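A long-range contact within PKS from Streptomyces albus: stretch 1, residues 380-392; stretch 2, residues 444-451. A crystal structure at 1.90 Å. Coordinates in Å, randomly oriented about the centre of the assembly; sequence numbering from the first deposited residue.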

# COMPACT_ATOMS: atom_id res chain seq x y z
N GLY A 380 19.10 4.05 2.96
CA GLY A 380 19.71 4.19 1.64
C GLY A 380 19.29 5.48 0.91
O GLY A 380 20.12 6.16 0.32
N LEU A 381 18.00 5.79 0.94
CA LEU A 381 17.47 6.97 0.25
C LEU A 381 17.96 8.25 0.93
O LEU A 381 18.39 9.19 0.25
CB LEU A 381 15.94 6.93 0.21
CG LEU A 381 15.22 8.13 -0.42
CD1 LEU A 381 15.71 8.41 -1.84
CD2 LEU A 381 13.72 7.87 -0.43
N ILE A 382 17.91 8.28 2.26
CA ILE A 382 18.31 9.48 2.97
C ILE A 382 19.81 9.71 2.82
O ILE A 382 20.20 10.84 2.67
CB ILE A 382 17.89 9.43 4.46
CG1 ILE A 382 16.36 9.58 4.53
CG2 ILE A 382 18.54 10.58 5.24
CD1 ILE A 382 15.75 9.36 5.90
N LYS A 383 20.63 8.66 2.80
CA LYS A 383 22.06 8.86 2.54
C LYS A 383 22.23 9.53 1.19
O LYS A 383 23.03 10.45 1.04
CB LYS A 383 22.84 7.52 2.55
CG LYS A 383 24.15 7.52 1.74
CD LYS A 383 24.78 6.13 1.69
CE LYS A 383 26.03 6.11 0.81
NZ LYS A 383 26.56 4.74 0.75
N THR A 384 21.48 9.05 0.20
CA THR A 384 21.64 9.52 -1.17
C THR A 384 21.15 10.96 -1.28
O THR A 384 21.76 11.78 -1.97
CB THR A 384 20.88 8.58 -2.16
OG1 THR A 384 21.41 7.25 -2.06
CG2 THR A 384 21.00 9.07 -3.59
N ILE A 385 20.07 11.28 -0.59
CA ILE A 385 19.58 12.66 -0.57
C ILE A 385 20.62 13.62 0.03
O ILE A 385 20.85 14.70 -0.50
CB ILE A 385 18.26 12.77 0.23
CG1 ILE A 385 17.13 12.11 -0.56
CG2 ILE A 385 17.91 14.24 0.52
CD1 ILE A 385 15.86 11.88 0.25
N LEU A 386 21.27 13.22 1.12
CA LEU A 386 22.27 14.08 1.76
C LEU A 386 23.50 14.28 0.88
O LEU A 386 24.04 15.39 0.79
CB LEU A 386 22.68 13.51 3.12
CG LEU A 386 21.55 13.53 4.17
CD1 LEU A 386 21.90 12.69 5.38
CD2 LEU A 386 21.24 14.96 4.60
N MSE A 387 23.95 13.21 0.23
CA MSE A 387 25.08 13.29 -0.70
C MSE A 387 24.81 14.30 -1.79
O MSE A 387 25.69 15.08 -2.15
CB MSE A 387 25.36 11.92 -1.35
CG MSE A 387 25.92 10.87 -0.43
SE MSE A 387 25.89 9.12 -1.33
CE MSE A 387 27.10 9.50 -2.79
N LEU A 388 23.59 14.25 -2.34
CA LEU A 388 23.18 15.10 -3.45
C LEU A 388 23.07 16.56 -3.01
O LEU A 388 23.49 17.47 -3.73
CB LEU A 388 21.84 14.64 -4.03
CG LEU A 388 21.85 13.41 -4.94
CD1 LEU A 388 20.43 12.88 -5.13
CD2 LEU A 388 22.47 13.77 -6.28
N ARG A 389 22.47 16.78 -1.84
CA ARG A 389 22.32 18.12 -1.31
C ARG A 389 23.68 18.72 -1.01
O ARG A 389 23.89 19.91 -1.22
CB ARG A 389 21.43 18.15 -0.06
CG ARG A 389 20.90 19.54 0.23
CD ARG A 389 20.13 19.71 1.55
NE ARG A 389 19.56 21.06 1.60
CZ ARG A 389 19.29 21.75 2.71
NH1 ARG A 389 19.52 21.22 3.91
NH2 ARG A 389 18.78 22.98 2.62
N HIS A 390 24.61 17.90 -0.52
CA HIS A 390 25.96 18.37 -0.21
C HIS A 390 26.92 18.32 -1.41
O HIS A 390 28.06 18.76 -1.30
CB HIS A 390 26.56 17.52 0.93
CG HIS A 390 26.05 17.87 2.29
ND1 HIS A 390 25.08 17.14 2.94
CD2 HIS A 390 26.40 18.87 3.14
CE1 HIS A 390 24.83 17.69 4.11
NE2 HIS A 390 25.62 18.74 4.26
N ARG A 391 26.47 17.77 -2.54
CA ARG A 391 27.33 17.55 -3.72
C ARG A 391 28.65 16.92 -3.30
O ARG A 391 29.75 17.35 -3.68
CB ARG A 391 27.55 18.86 -4.48
CG ARG A 391 26.35 19.25 -5.36
CD ARG A 391 25.82 20.65 -5.09
NE ARG A 391 26.54 21.69 -5.83
CZ ARG A 391 26.13 22.25 -6.98
NH1 ARG A 391 24.98 21.89 -7.55
NH2 ARG A 391 26.87 23.18 -7.56
N THR A 392 28.50 15.86 -2.51
CA THR A 392 29.62 15.18 -1.90
C THR A 392 29.42 13.66 -1.93
O THR A 392 28.39 13.15 -1.46
CB THR A 392 29.80 15.65 -0.46
OG1 THR A 392 30.04 17.07 -0.45
CG2 THR A 392 30.95 14.93 0.21
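Stretch 2 444-451: HVIVEEPP

Residues 444-448 of stretch 2 form a strand that begins earlier in the chain; 449-451 continue as loop, still extended in phi/psi. The strand runs nearly parallel to the helix of stretch 1. The angle between their N-to-C directions is 21°, the signed crossing angle is -21°, and the axes approach to 9.0 Å. The backbones draw together toward the C-terminal end: CA of L381 lies 8.3 Å from CA of V445, CA of I385 7.5 Å from CA of V447, and CA of L388 5.0 Å from CA of E449.

The strand alternates. V445 and V447 point toward the helix, whereas I446 and E448 point away. V447 is the main apolar contact of the strand. Its CG2 lies 3.7 Å from L381 CD1, and its CG1 lies 3.4 Å from L388 CD1 and 4.5 Å from I385 CG1. V445 touches more lightly, with CG1 4.5 Å from L381 CD1. L388 also reaches past the strand end, its CD2 3.8 Å from E449 N.

E449 CB points sideways, but its carboxylate comes nearer. R391 NH1 donates a hydrogen bond to E449 OE1 at 2.7 Å, as part of a salt bridge at the guanidinium edge. E449 OE2 is hydrogen-bonded elsewhere in the structure. Beyond it, P450 CD packs 4.3 Å from L388 O.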

# COMPACT_ATOMS: atom_id res chain seq x y z
N HIS A 444 13.22 0.54 -7.06
CA HIS A 444 14.34 1.40 -7.42
C HIS A 444 13.81 2.81 -7.63
O HIS A 444 12.76 3.01 -8.23
CB HIS A 444 15.04 0.89 -8.68
CG HIS A 444 16.34 1.57 -8.99
ND1 HIS A 444 17.54 1.21 -8.41
CD2 HIS A 444 16.64 2.58 -9.85
CE1 HIS A 444 18.52 1.95 -8.90
NE2 HIS A 444 18.00 2.79 -9.79
N VAL A 445 14.52 3.78 -7.08
CA VAL A 445 14.13 5.18 -7.09
C VAL A 445 15.25 6.03 -7.72
O VAL A 445 16.44 5.84 -7.42
CB VAL A 445 13.83 5.65 -5.66
CG1 VAL A 445 13.58 7.16 -5.59
CG2 VAL A 445 12.67 4.88 -5.11
N ILE A 446 14.86 6.95 -8.61
CA ILE A 446 15.82 7.84 -9.25
C ILE A 446 15.72 9.19 -8.57
O ILE A 446 14.63 9.77 -8.48
CB ILE A 446 15.55 8.02 -10.75
CG1 ILE A 446 15.55 6.66 -11.48
CG2 ILE A 446 16.58 8.99 -11.37
CD1 ILE A 446 16.83 5.87 -11.36
N VAL A 447 16.85 9.67 -8.09
CA VAL A 447 16.91 10.92 -7.33
C VAL A 447 17.90 11.87 -7.99
O VAL A 447 18.98 11.45 -8.42
CB VAL A 447 17.36 10.68 -5.86
CG1 VAL A 447 17.16 11.94 -5.05
CG2 VAL A 447 16.58 9.54 -5.22
N GLU A 448 17.52 13.15 -8.07
CA GLU A 448 18.36 14.20 -8.64
C GLU A 448 18.65 15.30 -7.61
O GLU A 448 17.86 15.54 -6.67
CB GLU A 448 17.69 14.79 -9.88
CG GLU A 448 18.52 15.78 -10.67
CD GLU A 448 17.87 16.17 -11.99
OE1 GLU A 448 17.90 15.36 -12.95
OE2 GLU A 448 17.29 17.27 -12.06
N GLU A 449 19.78 15.97 -7.77
CA GLU A 449 20.12 17.06 -6.87
C GLU A 449 19.07 18.16 -7.03
O GLU A 449 18.43 18.27 -8.08
CB GLU A 449 21.52 17.58 -7.16
CG GLU A 449 21.68 18.23 -8.52
CD GLU A 449 23.06 18.85 -8.68
OE1 GLU A 449 23.42 19.68 -7.82
OE2 GLU A 449 23.78 18.51 -9.65
N PRO A 450 18.86 18.94 -5.98
CA PRO A 450 17.81 19.96 -6.07
C PRO A 450 18.22 21.10 -7.00
O PRO A 450 19.41 21.31 -7.22
CB PRO A 450 17.65 20.43 -4.63
CG PRO A 450 19.00 20.24 -4.03
CD PRO A 450 19.58 19.01 -4.69
N PRO A 451 17.23 21.83 -7.53
CA PRO A 451 17.58 22.99 -8.37
C PRO A 451 18.19 24.11 -7.54
O PRO A 451 17.97 24.18 -6.32
CB PRO A 451 16.23 23.40 -8.97
CG PRO A 451 15.21 22.91 -7.98
CD PRO A 451 15.78 21.65 -7.39